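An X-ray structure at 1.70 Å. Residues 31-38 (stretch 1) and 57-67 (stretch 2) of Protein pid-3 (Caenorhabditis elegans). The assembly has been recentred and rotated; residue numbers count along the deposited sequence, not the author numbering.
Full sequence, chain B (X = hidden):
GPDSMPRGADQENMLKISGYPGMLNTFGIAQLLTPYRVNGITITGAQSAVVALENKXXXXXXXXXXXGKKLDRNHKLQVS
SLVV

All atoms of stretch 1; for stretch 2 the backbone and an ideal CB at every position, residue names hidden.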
# COMPACT_ATOMS: atom_id res chain seq x y z
N GLN B 31 -3.73 -1.74 1.83
CA GLN B 31 -2.39 -1.53 1.29
C GLN B 31 -2.21 -2.26 -0.04
O GLN B 31 -1.50 -1.77 -0.93
CB GLN B 31 -1.34 -1.95 2.32
CG GLN B 31 -1.29 -1.02 3.57
CD GLN B 31 -0.33 -1.53 4.63
OE1 GLN B 31 -0.32 -2.73 4.93
NE2 GLN B 31 0.38 -0.62 5.29
N LEU B 32 -2.83 -3.43 -0.21
CA LEU B 32 -2.77 -4.14 -1.49
C LEU B 32 -3.34 -3.30 -2.64
O LEU B 32 -2.93 -3.46 -3.81
CB LEU B 32 -3.52 -5.46 -1.42
CG LEU B 32 -3.04 -6.56 -0.47
CD1 LEU B 32 -4.05 -7.71 -0.48
CD2 LEU B 32 -1.67 -6.98 -0.90
N LEU B 33 -4.29 -2.42 -2.33
CA LEU B 33 -5.03 -1.65 -3.32
C LEU B 33 -4.50 -0.24 -3.52
O LEU B 33 -5.14 0.55 -4.24
CB LEU B 33 -6.51 -1.58 -2.91
CG LEU B 33 -7.19 -2.94 -2.88
CD1 LEU B 33 -8.55 -2.87 -2.17
CD2 LEU B 33 -7.42 -3.53 -4.29
N THR B 34 -3.37 0.10 -2.90
CA THR B 34 -2.72 1.38 -3.16
C THR B 34 -2.58 1.59 -4.66
O THR B 34 -2.11 0.68 -5.36
CB THR B 34 -1.33 1.40 -2.52
OG1 THR B 34 -1.50 1.14 -1.14
CG2 THR B 34 -0.66 2.76 -2.70
N PRO B 35 -2.93 2.78 -5.18
CA PRO B 35 -3.30 4.02 -4.46
C PRO B 35 -4.80 4.32 -4.38
O PRO B 35 -5.15 5.43 -4.01
CB PRO B 35 -2.61 5.09 -5.31
CG PRO B 35 -2.79 4.57 -6.72
CD PRO B 35 -2.72 3.04 -6.61
N TYR B 36 -5.67 3.37 -4.72
CA TYR B 36 -7.10 3.65 -4.82
C TYR B 36 -7.72 3.92 -3.46
O TYR B 36 -7.27 3.41 -2.42
CB TYR B 36 -7.82 2.49 -5.55
CG TYR B 36 -7.22 2.33 -6.92
CD1 TYR B 36 -7.49 3.26 -7.93
CD2 TYR B 36 -6.35 1.29 -7.21
CE1 TYR B 36 -6.92 3.16 -9.17
CE2 TYR B 36 -5.77 1.18 -8.46
CZ TYR B 36 -6.06 2.13 -9.43
OH TYR B 36 -5.50 2.04 -10.68
N ARG B 37 -8.74 4.78 -3.47
CA ARG B 37 -9.36 5.20 -2.22
C ARG B 37 -10.32 4.13 -1.73
O ARG B 37 -11.30 3.79 -2.41
CB ARG B 37 -10.12 6.52 -2.34
CG ARG B 37 -10.78 6.87 -1.00
CD ARG B 37 -11.43 8.23 -0.96
NE ARG B 37 -12.13 8.51 0.29
CZ ARG B 37 -11.65 9.21 1.30
NH1 ARG B 37 -10.42 9.68 1.29
NH2 ARG B 37 -12.44 9.49 2.33
N VAL B 38 -10.05 3.63 -0.53
CA VAL B 38 -10.83 2.60 0.14
C VAL B 38 -11.68 3.27 1.21
O VAL B 38 -11.15 3.92 2.11
CB VAL B 38 -9.92 1.53 0.77
CG1 VAL B 38 -10.77 0.51 1.50
CG2 VAL B 38 -9.04 0.89 -0.26
N UNK B 57 -14.96 3.96 -11.39
CA UNK B 57 -13.73 4.06 -12.18
C UNK B 57 -12.56 3.47 -11.43
O UNK B 57 -11.71 2.80 -12.04
CB UNK B 57 -13.44 5.52 -12.54
N UNK B 58 -12.50 3.71 -10.13
CA UNK B 58 -11.46 3.11 -9.32
C UNK B 58 -11.63 1.59 -9.23
O UNK B 58 -10.64 0.85 -9.30
CB UNK B 58 -11.46 3.73 -7.92
N UNK B 59 -12.87 1.11 -9.16
CA UNK B 59 -13.08 -0.34 -9.23
C UNK B 59 -12.53 -0.89 -10.53
O UNK B 59 -11.79 -1.87 -10.55
CB UNK B 59 -14.57 -0.68 -9.10
N UNK B 60 -12.88 -0.25 -11.64
CA UNK B 60 -12.42 -0.74 -12.94
C UNK B 60 -10.89 -0.84 -12.99
O UNK B 60 -10.33 -1.85 -13.44
CB UNK B 60 -12.92 0.18 -14.06
N UNK B 61 -10.21 0.21 -12.54
CA UNK B 61 -8.74 0.23 -12.59
C UNK B 61 -8.12 -0.75 -11.61
O UNK B 61 -7.07 -1.36 -11.90
CB UNK B 61 -8.22 1.64 -12.30
N UNK B 62 -8.73 -0.93 -10.43
CA UNK B 62 -8.19 -1.88 -9.47
C UNK B 62 -8.27 -3.30 -10.00
O UNK B 62 -7.36 -4.09 -9.80
CB UNK B 62 -8.93 -1.77 -8.14
N UNK B 63 -9.39 -3.66 -10.64
CA UNK B 63 -9.46 -4.97 -11.27
C UNK B 63 -8.34 -5.13 -12.30
O UNK B 63 -7.62 -6.14 -12.31
CB UNK B 63 -10.83 -5.17 -11.93
N UNK B 64 -8.17 -4.13 -13.16
CA UNK B 64 -7.15 -4.23 -14.19
C UNK B 64 -5.76 -4.33 -13.58
O UNK B 64 -4.93 -5.11 -14.05
CB UNK B 64 -7.23 -3.03 -15.13
N UNK B 65 -5.50 -3.57 -12.51
CA UNK B 65 -4.16 -3.54 -11.94
C UNK B 65 -3.83 -4.83 -11.18
O UNK B 65 -2.66 -5.24 -11.13
CB UNK B 65 -4.02 -2.33 -11.01
N UNK B 66 -4.82 -5.41 -10.49
CA UNK B 66 -4.54 -6.41 -9.46
C UNK B 66 -5.07 -7.80 -9.77
O UNK B 66 -4.52 -8.77 -9.25
CB UNK B 66 -5.13 -5.94 -8.13
N UNK B 67 -6.04 -7.96 -10.65
CA UNK B 67 -6.46 -9.32 -10.96
C UNK B 67 -5.33 -10.12 -11.60
O UNK B 67 -4.73 -9.70 -12.59
CB UNK B 67 -7.68 -9.30 -11.89

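Positions 57 to 66 belong to a helix that begins earlier in the chain, and one side of it faces the loop of stretch 1. Tyr36 projects its ring across this side, with its OH reaching over toward the later turns.

Position 57 has helical angles, and its CA-to-CB bond points sideways. The ideal CB has nothing of stretch 1 within 5.5 Å, so stretch 1 sets no preference here. The residue is Phe57, whose end leads away.

Position 58 is different. Its CA-to-CB bond points sideways, and the ideal CB lies 4.0 Å from Tyr36 CD1. The backbone N of Arg37 is 5.3 Å from that CB and offers a donor. A long side chain with an acceptor would suit: Gln, Glu, perhaps Met for packing alone. The residue is Gln58. Its end turns nearer, and Arg37 N donates a hydrogen bond to Gln58 OE1 at 2.8 Å, with an angle of 160°. Gln58 NE2 is satisfied elsewhere in the structure.

Positions 59 and 60 meet nothing of stretch 1. At 59 the CB points away; at 60 it is out of reach. Many residues would fit. They are Val59 and Tyr60, and the latter touches a crystal neighbour.

Position 61 points toward stretch 1, but the room is tight: the ideal CB is only 3.2 Å from Tyr36 OH. CB itself makes the close contact, so a residue of any length must direct whatever lies beyond CB away from the hydroxyl; Ala, Ser, Gln or Glu are plausible. The residue is Gln61. Its amide turns back along the helix, where Gln61 NE2 donates to Phe57 O at 3.0 Å.

Position 62 has its CB sideways, 4.1 Å from Tyr36 CD2 and 4.5 Å from Leu33 CD2. Both neighbours are apolar, and the helix backbone runs close under the ring. A small residue suits, Ala or Ser, or Gly with no side chain at all. The residue is Ala62. Its N lies over one face of the Tyr36 ring, as does Gln58 O, and its CB packs on Tyr36 CD2 and Leu33 CD2.

Position 63 points away and 64 sideways, with no contact. Stretch 1 leaves both free. They are Val63 and Gln64.

Position 65 points toward stretch 1, with its ideal CB 4.6 Å from Tyr36 OH. That hydroxyl can donate, so an acceptor a little beyond CB, as in Asp, Asn or Glu, could serve. The residue is Asp65, and Tyr36 OH donates to Asp65 OD2 at 2.7 Å. Asp65 OD2 lies at the edge of the Tyr36 ring, near its plane.

Position 66 also points toward stretch 1. Its ideal CB is 5.1 Å from Leu33 CD2 and 5.4 Å from Leu32 O, leaving space for a large apolar group: Phe, Leu, Met. The residue is Phe66. Phe66 CD2 packs 3.7 Å from Leu33 CD2. Leu32 O sits over one ring face, while Thr34 O lies at the edge, 3.5 Å from Phe66 CZ.

Position 67 leaves helical angles and is out of reach. Many residues would fit. It is Asn67.

Stretch 2, residues 57-67: FQVYQAVQDFN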
# COMPACT_ATOMS: atom_id res chain seq x y z
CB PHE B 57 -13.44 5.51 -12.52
CG PHE B 57 -14.57 6.18 -13.20
CD1 PHE B 57 -14.83 5.92 -14.53
CD2 PHE B 57 -15.40 7.02 -12.50
CE1 PHE B 57 -15.89 6.52 -15.15
CE2 PHE B 57 -16.46 7.62 -13.12
CZ PHE B 57 -16.70 7.37 -14.46
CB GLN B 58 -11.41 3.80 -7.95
CG GLN B 58 -11.04 5.28 -8.08
CD GLN B 58 -10.56 5.90 -6.78
OE1 GLN B 58 -9.98 5.21 -5.95
NE2 GLN B 58 -10.80 7.20 -6.60
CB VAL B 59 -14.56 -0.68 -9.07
CG1 VAL B 59 -14.83 -2.16 -9.38
CG2 VAL B 59 -15.05 -0.37 -7.68
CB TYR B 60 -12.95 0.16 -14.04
CG TYR B 60 -12.53 -0.24 -15.43
CD1 TYR B 60 -13.25 -1.19 -16.15
CD2 TYR B 60 -11.37 0.29 -16.00
CE1 TYR B 60 -12.86 -1.56 -17.42
CE2 TYR B 60 -10.97 -0.09 -17.26
CZ TYR B 60 -11.71 -1.02 -17.97
OH TYR B 60 -11.33 -1.41 -19.23
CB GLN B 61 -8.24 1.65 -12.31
CG GLN B 61 -8.72 2.65 -13.36
CD GLN B 61 -8.43 4.09 -12.95
OE1 GLN B 61 -7.41 4.65 -13.33
NE2 GLN B 61 -9.36 4.68 -12.23
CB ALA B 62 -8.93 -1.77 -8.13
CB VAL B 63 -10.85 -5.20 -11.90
CG1 VAL B 63 -10.87 -6.53 -12.67
CG2 VAL B 63 -11.94 -5.16 -10.83
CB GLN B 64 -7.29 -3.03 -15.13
CG GLN B 64 -6.21 -2.81 -16.18
CD GLN B 64 -6.58 -1.66 -17.14
OE1 GLN B 64 -6.20 -0.51 -16.92
NE2 GLN B 64 -7.36 -1.97 -18.17
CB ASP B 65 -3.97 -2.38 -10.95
CG ASP B 65 -3.86 -1.02 -11.61
OD1 ASP B 65 -3.86 -0.93 -12.84
OD2 ASP B 65 -3.78 -0.03 -10.82
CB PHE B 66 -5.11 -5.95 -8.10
CG PHE B 66 -4.59 -4.62 -7.67
CD1 PHE B 66 -3.21 -4.36 -7.62
CD2 PHE B 66 -5.47 -3.59 -7.38
CE1 PHE B 66 -2.73 -3.11 -7.27
CE2 PHE B 66 -4.98 -2.33 -7.01
CZ PHE B 66 -3.63 -2.09 -6.97
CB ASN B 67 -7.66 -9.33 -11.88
CG ASN B 67 -8.33 -10.68 -11.92
OD1 ASN B 67 -8.49 -11.33 -10.89
ND2 ASN B 67 -8.68 -11.12 -13.10
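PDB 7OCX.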